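Local coordinates for N-acetylglucosamine 2-epimerase (Xylella fastidiosa, PDB 3GT5), which is a probable sugar isomerase or epimerase of the N-acylglucosamine 2-epimerase family whose own substrate is not established, at residues L216-H220 with R241-Q246; Q246-E252 with W310-S315; C112-F117 with N173-M178. All coordinates share one frame; numbering follows the deposited sequence.

Contact 1 (L216-H220 with R241-Q246)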
loop_
_atom_site.group_PDB
_atom_site.type_symbol
_atom_site.label_atom_id
_atom_site.label_comp_id
_atom_site.label_asym_id
_atom_site.label_seq_id
_atom_site.Cartn_x
_atom_site.Cartn_y
_atom_site.Cartn_z
ATOM N N LEU A 216 -7.154 -18.358 1.850
ATOM C CA LEU A 216 -6.771 -17.061 1.286
ATOM C C LEU A 216 -7.581 -15.976 1.967
ATOM O O LEU A 216 -8.598 -16.266 2.595
ATOM C CB LEU A 216 -6.993 -17.012 -0.224
ATOM C CG LEU A 216 -6.110 -17.926 -1.079
ATOM C CD1 LEU A 216 -6.474 -17.675 -2.552
ATOM C CD2 LEU A 216 -4.623 -17.674 -0.854
ATOM N N VAL A 217 -7.122 -14.731 1.874
ATOM C CA VAL A 217 -7.767 -13.607 2.525
ATOM C C VAL A 217 -8.787 -12.953 1.579
ATOM O O VAL A 217 -8.429 -12.354 0.566
ATOM C CB VAL A 217 -6.735 -12.552 3.010
ATOM C CG1 VAL A 217 -7.414 -11.355 3.672
ATOM C CG2 VAL A 217 -5.669 -13.207 3.938
ATOM N N TRP A 218 -10.056 -13.088 1.917
ATOM C CA TRP A 218 -11.144 -12.401 1.232
ATOM C C TRP A 218 -11.231 -10.959 1.735
ATOM O O TRP A 218 -10.795 -10.665 2.865
ATOM C CB TRP A 218 -12.451 -13.170 1.513
ATOM C CG TRP A 218 -13.635 -12.683 0.773
ATOM C CD1 TRP A 218 -14.665 -11.946 1.285
ATOM C CD2 TRP A 218 -13.957 -12.909 -0.616
ATOM N NE1 TRP A 218 -15.589 -11.680 0.308
ATOM C CE2 TRP A 218 -15.192 -12.258 -0.863
ATOM C CE3 TRP A 218 -13.323 -13.597 -1.674
ATOM C CZ2 TRP A 218 -15.802 -12.247 -2.127
ATOM C CZ3 TRP A 218 -13.936 -13.609 -2.933
ATOM C CH2 TRP A 218 -15.166 -12.951 -3.142
ATOM N N GLU A 219 -11.752 -10.038 0.929
ATOM C CA GLU A 219 -11.723 -8.622 1.263
ATOM C C GLU A 219 -12.804 -8.170 2.221
ATOM O O GLU A 219 -12.561 -7.299 3.063
ATOM C CB GLU A 219 -11.856 -7.755 0.022
ATOM C CG GLU A 219 -10.746 -7.904 -0.994
ATOM C CD GLU A 219 -9.407 -7.402 -0.512
ATOM O OE1 GLU A 219 -9.333 -6.342 0.156
ATOM O OE2 GLU A 219 -8.392 -8.102 -0.775
ATOM N N HIS A 220 -14.009 -8.729 2.073
ATOM C CA HIS A 220 -15.229 -8.135 2.650
ATOM C C HIS A 220 -15.944 -9.022 3.657
ATOM O O HIS A 220 -16.076 -10.202 3.455
ATOM C CB HIS A 220 -16.212 -7.841 1.537
ATOM C CG HIS A 220 -15.596 -7.133 0.392
ATOM N ND1 HIS A 220 -14.915 -5.946 0.553
ATOM C CD2 HIS A 220 -15.511 -7.451 -0.920
ATOM C CE1 HIS A 220 -14.484 -5.530 -0.630
ATOM N NE2 HIS A 220 -14.823 -6.429 -1.536
ATOM N N ARG A 241 -12.379 -1.333 -2.780
ATOM C CA ARG A 241 -13.192 -2.477 -2.349
ATOM C C ARG A 241 -13.675 -3.263 -3.582
ATOM O O ARG A 241 -14.876 -3.412 -3.807
ATOM C CB ARG A 241 -14.409 -2.011 -1.532
ATOM C CG ARG A 241 -14.039 -1.400 -0.171
ATOM C CD ARG A 241 -15.289 -1.062 0.611
ATOM N NE ARG A 241 -14.973 -0.204 1.754
ATOM C CZ ARG A 241 -15.874 0.317 2.585
ATOM N NH1 ARG A 241 -17.188 0.071 2.459
ATOM N NH2 ARG A 241 -15.444 1.077 3.593
ATOM N N PRO A 242 -12.712 -3.812 -4.355
ATOM C CA PRO A 242 -13.058 -4.574 -5.551
ATOM C C PRO A 242 -13.676 -5.916 -5.175
ATOM O O PRO A 242 -13.531 -6.366 -4.044
ATOM C CB PRO A 242 -11.690 -4.781 -6.229
ATOM C CG PRO A 242 -10.716 -4.782 -5.146
ATOM C CD PRO A 242 -11.263 -3.806 -4.105
ATOM N N TRP A 243 -14.345 -6.569 -6.107
ATOM C CA TRP A 243 -14.870 -7.905 -5.820
ATOM C C TRP A 243 -13.869 -8.994 -6.219
ATOM O O TRP A 243 -13.246 -8.909 -7.285
ATOM C CB TRP A 243 -16.198 -8.161 -6.557
ATOM C CG TRP A 243 -16.814 -9.494 -6.120
ATOM C CD1 TRP A 243 -17.655 -9.689 -5.053
ATOM C CD2 TRP A 243 -16.648 -10.787 -6.727
ATOM N NE1 TRP A 243 -17.976 -11.018 -4.928
ATOM C CE2 TRP A 243 -17.388 -11.714 -5.949
ATOM C CE3 TRP A 243 -15.919 -11.266 -7.839
ATOM C CZ2 TRP A 243 -17.455 -13.073 -6.267
ATOM C CZ3 TRP A 243 -15.981 -12.627 -8.151
ATOM C CH2 TRP A 243 -16.716 -13.517 -7.362
ATOM N N GLY A 244 -13.771 -10.051 -5.414
ATOM C CA GLY A 244 -12.987 -11.251 -5.758
ATOM C C GLY A 244 -11.747 -11.351 -4.885
ATOM O O GLY A 244 -11.415 -10.371 -4.177
ATOM N N PHE A 245 -11.072 -12.510 -4.907
ATOM C CA PHE A 245 -9.775 -12.618 -4.266
ATOM C C PHE A 245 -8.790 -11.785 -5.031
ATOM O O PHE A 245 -8.752 -11.831 -6.261
ATOM C CB PHE A 245 -9.274 -14.065 -4.217
ATOM C CG PHE A 245 -9.956 -14.910 -3.196
ATOM C CD1 PHE A 245 -9.663 -14.747 -1.853
ATOM C CD2 PHE A 245 -10.842 -15.913 -3.570
ATOM C CE1 PHE A 245 -10.229 -15.532 -0.905
ATOM C CE2 PHE A 245 -11.444 -16.731 -2.594
ATOM C CZ PHE A 245 -11.143 -16.527 -1.266
ATOM N N GLN A 246 -7.987 -11.017 -4.294
ATOM C CA GLN A 246 -6.979 -10.135 -4.864
ATOM C C GLN A 246 -5.622 -10.797 -4.638
ATOM O O GLN A 246 -5.120 -10.770 -3.518
ATOM C CB GLN A 246 -7.023 -8.801 -4.114
ATOM C CG GLN A 246 -8.239 -7.957 -4.454
ATOM C CD GLN A 246 -7.902 -7.039 -5.590
ATOM O OE1 GLN A 246 -6.913 -6.293 -5.496
ATOM N NE2 GLN A 246 -8.692 -7.078 -6.686
HETATM O O HOH W 1 -8.589 -10.702 -1.549
HETATM O O HOH W 2 -12.828 -10.349 -1.813
#
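Glu219 OE2, packed 3.7 Å from Gln246 CB, is a polar atom with two grips: it accepts from water 1 and is hydrogen-bonded to His249 ND1 on the helix that follows. Water 1, 2.7 Å from that same Glu219 OE2, also donates to Val217 O and accepts from Gln246 N, so it ties both loops together at the N-cap of helix 247-263. The other carboxylate oxygen of Glu219, OE1, is bonded to Gln172 NE2. The bend at chi2 (-67°) brings OE2 of Glu219 against CB and CG of Gln246, the two chains crossing at about a right angle and the amide plane standing nearly perpendicular to the carboxylate. Water 2 makes a second bridge, between Glu219 N and Gly244 O, and rests over the centre of one face of the Trp218 ring.

At the far end, His220 NE2 donates to Pro242 O at 2.8 Å. The oxygen lies near the plane of the imidazole, while the nitrogen stands above the carbonyl plane of Pro242; His220 ND1 is held by Tyr169 OH.

On one side of these polar links, Trp218 takes part in two T-shaped contacts through its six-membered ring. Its edge meets the face of Phe245, with CE3 3.7 Å from CZ of Phe245 and the planes 82° apart. Its edge also meets the face of Trp243, where CH2 of Trp218 lies 3.8 Å from CE2 of Trp243. Leu216 lies over the face of Phe245 opposite Trp218. The indole nitrogens of both tryptophans are satisfied by carbonyls of Asp228 and Trp229.

The chemistry implies two largely irregular segments held by an aromatic cluster of Trp218, Trp243 and Phe245 and by two bridging waters, one of which also holds the Glu219 carboxylate, a setting that fixes this group against His249.

Contact 2 (Q246-E252 with W310-S315)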
loop_
_atom_site.group_PDB
_atom_site.type_symbol
_atom_site.label_atom_id
_atom_site.label_comp_id
_atom_site.label_asym_id
_atom_site.label_seq_id
_atom_site.Cartn_x
_atom_site.Cartn_y
_atom_site.Cartn_z
ATOM N N GLN A 246 -7.987 -11.017 -4.294
ATOM C CA GLN A 246 -6.979 -10.135 -4.864
ATOM C C GLN A 246 -5.622 -10.797 -4.638
ATOM O O GLN A 246 -5.120 -10.770 -3.518
ATOM C CB GLN A 246 -7.023 -8.801 -4.114
ATOM C CG GLN A 246 -8.239 -7.957 -4.454
ATOM C CD GLN A 246 -7.902 -7.039 -5.590
ATOM O OE1 GLN A 246 -6.913 -6.293 -5.496
ATOM N NE2 GLN A 246 -8.692 -7.078 -6.686
ATOM N N PRO A 247 -5.016 -11.415 -5.672
ATOM C CA PRO A 247 -3.699 -11.989 -5.469
ATOM C C PRO A 247 -2.662 -11.004 -4.904
ATOM O O PRO A 247 -1.788 -11.394 -4.129
ATOM C CB PRO A 247 -3.272 -12.427 -6.904
ATOM C CG PRO A 247 -4.234 -11.823 -7.809
ATOM C CD PRO A 247 -5.494 -11.664 -7.055
ATOM N N GLY A 248 -2.758 -9.757 -5.311
ATOM C CA GLY A 248 -1.873 -8.687 -4.848
ATOM C C GLY A 248 -1.937 -8.513 -3.356
ATOM O O GLY A 248 -0.951 -8.145 -2.734
ATOM N N HIS A 249 -3.112 -8.733 -2.791
ATOM C CA HIS A 249 -3.232 -8.658 -1.313
ATOM C C HIS A 249 -2.699 -9.880 -0.609
ATOM O O HIS A 249 -2.224 -9.765 0.543
ATOM C CB HIS A 249 -4.674 -8.279 -0.888
ATOM C CG HIS A 249 -5.039 -6.858 -1.155
ATOM N ND1 HIS A 249 -6.353 -6.425 -1.232
ATOM C CD2 HIS A 249 -4.279 -5.770 -1.423
ATOM C CE1 HIS A 249 -6.376 -5.128 -1.472
ATOM N NE2 HIS A 249 -5.130 -4.702 -1.598
ATOM N N GLN A 250 -2.712 -11.036 -1.278
ATOM C CA GLN A 250 -2.165 -12.247 -0.688
ATOM C C GLN A 250 -0.641 -12.084 -0.594
ATOM O O GLN A 250 -0.018 -12.437 0.422
ATOM C CB GLN A 250 -2.542 -13.514 -1.466
ATOM C CG GLN A 250 -3.979 -13.556 -1.920
ATOM C CD GLN A 250 -4.972 -13.398 -0.800
ATOM O OE1 GLN A 250 -4.834 -14.060 0.239
ATOM N NE2 GLN A 250 -6.017 -12.603 -1.025
ATOM N N THR A 251 -0.047 -11.598 -1.694
ATOM C CA THR A 251 1.404 -11.406 -1.732
ATOM C C THR A 251 1.839 -10.254 -0.832
ATOM O O THR A 251 2.887 -10.333 -0.175
ATOM C CB THR A 251 1.946 -11.282 -3.146
ATOM O OG1 THR A 251 1.456 -10.071 -3.753
ATOM C CG2 THR A 251 1.528 -12.565 -3.963
ATOM N N GLU A 252 1.039 -9.196 -0.790
ATOM C CA GLU A 252 1.317 -8.085 0.129
ATOM C C GLU A 252 1.325 -8.569 1.562
ATOM O O GLU A 252 2.190 -8.165 2.345
ATOM C CB GLU A 252 0.289 -6.986 -0.054
ATOM C CG GLU A 252 0.533 -5.718 0.747
ATOM C CD GLU A 252 -0.216 -4.484 0.224
ATOM O OE1 GLU A 252 -1.023 -4.542 -0.768
ATOM O OE2 GLU A 252 -0.027 -3.392 0.814
ATOM N N TRP A 310 0.512 -2.307 -8.964
ATOM C CA TRP A 310 0.797 -2.594 -7.559
ATOM C C TRP A 310 0.781 -4.084 -7.264
ATOM O O TRP A 310 1.504 -4.594 -6.394
ATOM C CB TRP A 310 -0.158 -1.834 -6.647
ATOM C CG TRP A 310 -1.610 -2.308 -6.659
ATOM C CD1 TRP A 310 -2.623 -1.790 -7.380
ATOM C CD2 TRP A 310 -2.164 -3.373 -5.879
ATOM N NE1 TRP A 310 -3.795 -2.481 -7.117
ATOM C CE2 TRP A 310 -3.546 -3.430 -6.171
ATOM C CE3 TRP A 310 -1.625 -4.275 -4.956
ATOM C CZ2 TRP A 310 -4.407 -4.346 -5.581
ATOM C CZ3 TRP A 310 -2.478 -5.223 -4.367
ATOM C CH2 TRP A 310 -3.865 -5.244 -4.687
ATOM N N VAL A 311 -0.038 -4.835 -8.015
ATOM C CA VAL A 311 -0.035 -6.312 -7.921
ATOM C C VAL A 311 1.319 -6.952 -8.268
ATOM O O VAL A 311 1.818 -7.820 -7.566
ATOM C CB VAL A 311 -1.195 -6.899 -8.792
ATOM C CG1 VAL A 311 -1.240 -8.405 -8.706
ATOM C CG2 VAL A 311 -2.540 -6.261 -8.285
ATOM N N GLN A 312 1.932 -6.463 -9.336
ATOM C CA GLN A 312 3.220 -6.960 -9.714
ATOM C C GLN A 312 4.279 -6.551 -8.675
ATOM O O GLN A 312 5.121 -7.353 -8.320
ATOM C CB GLN A 312 3.605 -6.446 -11.101
ATOM C CG GLN A 312 2.492 -6.337 -12.134
ATOM C CD GLN A 312 1.617 -7.569 -12.305
ATOM O OE1 GLN A 312 2.100 -8.691 -12.379
ATOM N NE2 GLN A 312 0.311 -7.346 -12.421
ATOM N N ALA A 313 4.204 -5.308 -8.222
ATOM C CA ALA A 313 5.212 -4.717 -7.301
ATOM C C ALA A 313 5.198 -5.448 -5.925
ATOM O O ALA A 313 6.219 -5.801 -5.376
ATOM C CB ALA A 313 4.934 -3.201 -7.157
ATOM N N GLU A 314 4.019 -5.623 -5.357
ATOM C CA GLU A 314 3.900 -6.227 -4.027
ATOM C C GLU A 314 4.388 -7.679 -4.097
ATOM O O GLU A 314 5.006 -8.206 -3.156
ATOM C CB GLU A 314 2.456 -6.185 -3.506
ATOM C CG GLU A 314 1.966 -4.786 -3.143
ATOM C CD GLU A 314 2.743 -4.128 -1.985
ATOM O OE1 GLU A 314 3.271 -4.850 -1.086
ATOM O OE2 GLU A 314 2.831 -2.883 -1.953
ATOM N N SER A 315 4.111 -8.321 -5.249
ATOM C CA SER A 315 4.468 -9.679 -5.430
ATOM C C SER A 315 5.977 -9.873 -5.561
ATOM O O SER A 315 6.532 -10.839 -5.033
ATOM C CB SER A 315 3.702 -10.319 -6.590
ATOM O OG SER A 315 2.311 -10.257 -6.328
#
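Residues 247-252 of helix 247-263 and 310-315 of helix 309-326 run nearly parallel, 22° apart with segment axes 8.2 Å from each other, and come closest where the CA atoms of Gly248 and Val311 are 4.3 Å apart. Gly248, with no side chain, leaves room for the indole of Trp310, whose CZ3 rests 3.5 Å from the carbonyl carbon of Gly248. Trp310 CG sits between the backbone N and carbonyl carbon (chi1 70°), which turns the ring across to the start of helix 247-263. There Gln246 OE1 approaches the rim of the indole near its plane, 3.2 Å from CZ2 of Trp310. His249, its ring held by Glu219, meets the same six-membered ring obliquely, with CD2 3.3 Å from CH2 of Trp310.

One turn on, Thr251 OG1 and Ser315 OG are hydrogen-bonded at 2.7 Å, and Ser315 OG donates to Val311 O, nearly in line with that carbonyl. The carboxylates of Glu252 and Glu314 are stacked, planes 16° apart, with their OE2 atoms 4.0 Å from each other. Lys255 forms a salt bridge to Glu314 OE1, which probably eases the nearness of two like charges, and His378 ND1 bonds to Glu314 OE2.

Parallel neighbours of this kind, joined through an intervening antiparallel helix, are typical of the inner ring of an (alpha/alpha)6 barrel, the fold of N-acylglucosamine 2-epimerases.

Contact 3 (C112-F117 with N173-M178)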
loop_
_atom_site.group_PDB
_atom_site.type_symbol
_atom_site.label_atom_id
_atom_site.label_comp_id
_atom_site.label_asym_id
_atom_site.label_seq_id
_atom_site.Cartn_x
_atom_site.Cartn_y
_atom_site.Cartn_z
ATOM N N CYS A 112 -10.955 4.249 7.996
ATOM C CA CYS A 112 -9.809 3.598 8.629
ATOM C C CYS A 112 -8.647 3.467 7.640
ATOM O O CYS A 112 -7.486 3.580 8.034
ATOM C CB CYS A 112 -10.212 2.220 9.119
ATOM S SG CYS A 112 -8.929 1.584 10.221
ATOM N N TYR A 113 -8.964 3.197 6.369
ATOM C CA TYR A 113 -7.941 3.110 5.328
ATOM C C TYR A 113 -7.100 4.396 5.297
ATOM O O TYR A 113 -5.862 4.347 5.218
ATOM C CB TYR A 113 -8.647 2.846 3.992
ATOM C CG TYR A 113 -7.737 2.514 2.839
ATOM C CD1 TYR A 113 -7.625 1.204 2.347
ATOM C CD2 TYR A 113 -6.968 3.536 2.226
ATOM C CE1 TYR A 113 -6.802 0.915 1.299
ATOM C CE2 TYR A 113 -6.150 3.246 1.198
ATOM C CZ TYR A 113 -6.061 1.943 0.732
ATOM O OH TYR A 113 -5.239 1.631 -0.326
ATOM N N GLY A 114 -7.785 5.531 5.389
ATOM C CA GLY A 114 -7.175 6.866 5.519
ATOM C C GLY A 114 -6.256 7.017 6.701
ATOM O O GLY A 114 -5.094 7.427 6.559
ATOM N N LEU A 115 -6.726 6.623 7.876
ATOM C CA LEU A 115 -5.897 6.681 9.069
ATOM C C LEU A 115 -4.645 5.780 9.033
ATOM O O LEU A 115 -3.648 6.110 9.674
ATOM C CB LEU A 115 -6.740 6.376 10.313
ATOM C CG LEU A 115 -7.807 7.451 10.520
ATOM C CD1 LEU A 115 -8.784 6.949 11.564
ATOM C CD2 LEU A 115 -7.099 8.732 10.952
ATOM N N ALA A 116 -4.699 4.620 8.348
ATOM C CA ALA A 116 -3.510 3.777 8.170
ATOM C C ALA A 116 -2.443 4.614 7.443
ATOM O O ALA A 116 -1.274 4.686 7.890
ATOM C CB ALA A 116 -3.843 2.550 7.380
ATOM N N PHE A 117 -2.867 5.264 6.368
ATOM C CA PHE A 117 -1.972 6.127 5.586
ATOM C C PHE A 117 -1.475 7.355 6.321
ATOM O O PHE A 117 -0.312 7.698 6.236
ATOM C CB PHE A 117 -2.453 6.334 4.157
ATOM C CG PHE A 117 -2.160 5.153 3.307
ATOM C CD1 PHE A 117 -0.866 4.950 2.784
ATOM C CD2 PHE A 117 -3.085 4.102 3.145
ATOM C CE1 PHE A 117 -0.547 3.812 2.099
ATOM C CE2 PHE A 117 -2.735 2.944 2.428
ATOM C CZ PHE A 117 -1.471 2.793 1.917
ATOM N N ASN A 173 -8.742 -4.752 3.972
ATOM C CA ASN A 173 -7.765 -3.840 3.335
ATOM C C ASN A 173 -7.256 -2.747 4.271
ATOM O O ASN A 173 -6.034 -2.522 4.369
ATOM C CB ASN A 173 -8.404 -3.227 2.080
ATOM C CG ASN A 173 -7.399 -2.767 1.046
ATOM O OD1 ASN A 173 -6.214 -2.834 1.236
ATOM N ND2 ASN A 173 -7.899 -2.345 -0.092
ATOM N N ALA A 174 -8.156 -2.102 5.015
ATOM C CA ALA A 174 -7.708 -1.103 5.991
ATOM C C ALA A 174 -6.835 -1.751 7.101
ATOM O O ALA A 174 -5.865 -1.143 7.552
ATOM C CB ALA A 174 -8.898 -0.314 6.581
ATOM N N ASN A 175 -7.157 -2.978 7.517
ATOM C CA ASN A 175 -6.393 -3.690 8.530
ATOM C C ASN A 175 -5.019 -4.088 8.028
ATOM O O ASN A 175 -4.028 -4.074 8.763
ATOM C CB ASN A 175 -7.229 -4.866 9.036
ATOM C CG ASN A 175 -8.287 -4.396 10.010
ATOM O OD1 ASN A 175 -7.969 -4.099 11.155
ATOM N ND2 ASN A 175 -9.561 -4.280 9.550
ATOM N N MET A 176 -4.949 -4.466 6.750
ATOM C CA MET A 176 -3.677 -4.783 6.079
ATOM C C MET A 176 -2.750 -3.559 6.028
ATOM O O MET A 176 -1.565 -3.639 6.422
ATOM C CB MET A 176 -3.947 -5.292 4.656
ATOM C CG MET A 176 -2.734 -5.850 3.923
ATOM S SD MET A 176 -3.048 -6.167 2.087
ATOM C CE MET A 176 -3.335 -4.487 1.665
ATOM N N HIS A 177 -3.293 -2.413 5.593
ATOM C CA HIS A 177 -2.507 -1.187 5.586
ATOM C C HIS A 177 -2.192 -0.715 6.982
ATOM O O HIS A 177 -1.155 -0.095 7.181
ATOM C CB HIS A 177 -3.129 -0.121 4.713
ATOM C CG HIS A 177 -3.047 -0.476 3.264
ATOM N ND1 HIS A 177 -1.842 -0.524 2.595
ATOM C CD2 HIS A 177 -3.994 -0.862 2.374
ATOM C CE1 HIS A 177 -2.057 -0.902 1.344
ATOM N NE2 HIS A 177 -3.353 -1.100 1.185
ATOM N N MET A 178 -3.087 -0.964 7.937
ATOM C CA MET A 178 -2.797 -0.613 9.326
ATOM C C MET A 178 -1.656 -1.486 9.884
ATOM O O MET A 178 -0.839 -0.992 10.632
ATOM C CB MET A 178 -4.047 -0.682 10.223
ATOM C CG MET A 178 -3.877 0.047 11.584
ATOM S SD MET A 178 -3.550 1.824 11.475
ATOM C CE MET A 178 -5.212 2.300 10.987
HETATM O O HOH W 3 -4.983 -0.913 -1.470
#
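Ala174 CB wedges against the backbone of Tyr113, 3.5 Å from its N, and marks the tight half of the contact between residues 112-117 of helix 112-127 and 173-178 of helix 172-189. The segment axes are 8.3 Å apart and their directions differ by only 11°, a spacing that the small side chains of Ala174 and Ala116 permit. Ala116 CB lies 3.6 Å from Met178 N. Met178, bent at chi2 (61°) and at chi3, curls back so that its CE reaches 3.6 Å from Ala116 N and also touches Cys112 SG. Strand 155-160 borders this apolar half, with Tyr156 against Cys112 and Met178.

The other half is built of rings and polar groups, and it admits a water. Tyr113 CE1 comes 3.5 Å from His177 CD2, but the planes meet obliquely; water 3 bridges Tyr113 OH and His177 NE2. Asn173 ND2 approaches the edge of the Tyr113 ring near its plane and is bonded to Phe240 O. CZ and CE2 of Phe117 lie over the rim of one face of His177, the ring planes 48° apart and CZ 3.4 Å from His177 ND1, while Met176 CE lies over the opposite face. Held between these two, the imidazole is further fixed by Glu180 OE1 at ND1.

Near-parallel helices with an interface of alanine, cysteine and methionine on one flank and aromatic and histidine groups on the other are consistent with adjacent inner helices of the (alpha/alpha)6 barrel, beside the central pocket.

Overall arrangement
Along the chain contact 3 closes first, contact 1 follows and contact 2 comes last, sharing Gln246 with contact 1. Their centres form a compact triangle: about 12 Å between contacts 1 and 2, 15 Å between 1 and 3, and 16 Å between 2 and 3. Contact 3 joins helices 112-127 and 172-189, and contact 2 joins 247-263 and 309-326; Met176 and His177 pack against His249 and Glu252 to connect the two pairs. Contact 1 lies in loops between helices 192-211 and 247-263, with Glu219 reaching His249. Together they trace part of the inner barrel wall and its rim, consistent with the pocket where this family binds sugar.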